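Local coordinates for imidazoleglycerol-phosphate dehydratase (PDB 5DNL) that catalyses the dehydration of imidazoleglycerol phosphate to imidazoleacetol phosphate, the sixth step of histidine biosynthesis, at the interface of chains A and B. Sequence-based numbering; all coordinates share one arbitrary frame. Chains: chain A/B, Imidazoleglycerol-phosphate dehydratase.

The interface of chains A and B. Residues chain A 76-77, 170-171; chain B 36-37, 82, 153.
The loop residue A:Arg76, the start of strand 77-84 at A:Phe77 and the C-terminal loop of chain A at A:Glu170-A:Ser171 meet helices 25-38 and 144-162 and strand 77-84 of chain B. A:Phe77 is the main apolar element. B:Met82, its chain bent at chi2 and chi3 (55° and 57°), brings SD to 3.3 Å from CE1 of A:Phe77. Near its rim the ring is flanked by the B:Met82 methyl CE on one face and the aliphatic CG of A:Arg76 on the other. B:Tyr37 crosses A:Phe77 at about a right angle, hydroxyl end leading: OH lies 3.5 Å from CE2 of A:Phe77 and also faces A:Arg76 NH1. On either side of the tyrosine ring, toward its rim, pack B:Phe36 CD2 and B:Lys153 CB, probably limiting its rotation.

Farther along, the rim of B:Phe36 meets the C-terminal loop: CZ lies 3.5 Å from the backbone N of A:Ser171, and A:Glu170 CA sits at the ring edge, in plane. A:Arg76, extended from CG to NE, probably helps to steady this loop through a hydrogen bond from NH1 to the A:Glu170 carbonyl O (2.8 Å, 165° at H), which lies in the guanidinium plane. NZ of B:Lys153, weakly hydrogen-bonded to B:Tyr37 OH, approaches A:Arg76 NH2 at 3.7 Å; these positive groups may suit the phosphonate pocket. Since A:Arg76 and A:Ser171 belong to an inhibitor pocket, the patch may link subunit packing in the 24-subunit assembly to that pocket, at the start of strand 77-84 of chain A against the helical layer and neighbouring strand of chain B.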
# COMPACT_ATOMS: atom_id res chain seq x y z
N ARG A 76 -44.79 21.69 -11.10
CA ARG A 76 -43.49 21.38 -11.78
C ARG A 76 -42.56 20.51 -10.92
O ARG A 76 -42.01 19.53 -11.40
CB ARG A 76 -42.76 22.63 -12.27
CG ARG A 76 -41.42 22.34 -12.93
CD ARG A 76 -40.73 23.61 -13.37
NE ARG A 76 -39.36 23.29 -13.77
CZ ARG A 76 -38.40 24.17 -14.05
NH1 ARG A 76 -38.64 25.49 -14.05
NH2 ARG A 76 -37.20 23.73 -14.37
N PHE A 77 -42.36 20.92 -9.67
CA PHE A 77 -41.45 20.25 -8.75
C PHE A 77 -42.19 19.39 -7.75
O PHE A 77 -43.21 19.81 -7.20
CB PHE A 77 -40.63 21.29 -8.02
CG PHE A 77 -39.74 22.08 -8.91
CD1 PHE A 77 -38.51 21.58 -9.27
CD2 PHE A 77 -40.12 23.33 -9.40
CE1 PHE A 77 -37.66 22.29 -10.11
CE2 PHE A 77 -39.27 24.04 -10.24
CZ PHE A 77 -38.04 23.52 -10.58
N GLU A 170 -44.17 27.92 -14.03
CA GLU A 170 -43.17 27.84 -12.97
C GLU A 170 -41.74 27.82 -13.54
O GLU A 170 -41.00 26.87 -13.34
CB GLU A 170 -43.44 26.60 -12.10
CG GLU A 170 -44.72 26.69 -11.29
CD GLU A 170 -44.62 27.64 -10.08
OE1 GLU A 170 -43.51 27.97 -9.64
OE2 GLU A 170 -45.70 28.01 -9.54
N SER A 171 -41.36 28.91 -14.21
CA SER A 171 -40.00 29.09 -14.70
C SER A 171 -39.69 30.55 -14.84
O SER A 171 -40.48 31.29 -15.42
CB SER A 171 -39.83 28.45 -16.06
OG SER A 171 -38.52 28.66 -16.57
N PHE B 36 -38.17 34.37 -7.38
CA PHE B 36 -39.25 33.60 -8.01
C PHE B 36 -39.71 32.47 -7.12
O PHE B 36 -40.92 32.28 -6.92
CB PHE B 36 -38.80 33.08 -9.37
CG PHE B 36 -39.91 32.49 -10.20
CD1 PHE B 36 -40.69 33.30 -11.01
CD2 PHE B 36 -40.13 31.14 -10.19
CE1 PHE B 36 -41.70 32.76 -11.79
CE2 PHE B 36 -41.13 30.58 -10.96
CZ PHE B 36 -41.93 31.39 -11.75
N TYR B 37 -38.75 31.71 -6.57
CA TYR B 37 -39.07 30.56 -5.73
C TYR B 37 -39.46 30.97 -4.31
O TYR B 37 -40.20 30.24 -3.65
CB TYR B 37 -37.96 29.50 -5.78
CG TYR B 37 -37.94 28.86 -7.18
CD1 TYR B 37 -38.76 27.79 -7.47
CD2 TYR B 37 -37.20 29.41 -8.20
CE1 TYR B 37 -38.80 27.24 -8.74
CE2 TYR B 37 -37.25 28.89 -9.49
CZ TYR B 37 -38.02 27.79 -9.75
OH TYR B 37 -38.06 27.26 -11.02
N MET B 82 -33.85 20.57 -4.54
CA MET B 82 -34.01 21.10 -5.86
C MET B 82 -33.13 20.39 -6.88
O MET B 82 -31.90 20.43 -6.74
CB MET B 82 -33.64 22.59 -5.85
CG MET B 82 -33.71 23.28 -7.18
SD MET B 82 -35.31 23.13 -8.01
CE MET B 82 -36.35 23.80 -6.77
N LYS B 153 -32.52 28.51 -6.17
CA LYS B 153 -33.94 28.12 -6.20
C LYS B 153 -34.34 27.53 -4.86
O LYS B 153 -35.42 27.82 -4.31
CB LYS B 153 -34.20 27.08 -7.27
CG LYS B 153 -34.09 27.51 -8.74
CD LYS B 153 -34.62 26.42 -9.66
CE LYS B 153 -34.66 26.82 -11.14
NZ LYS B 153 -35.34 25.78 -11.96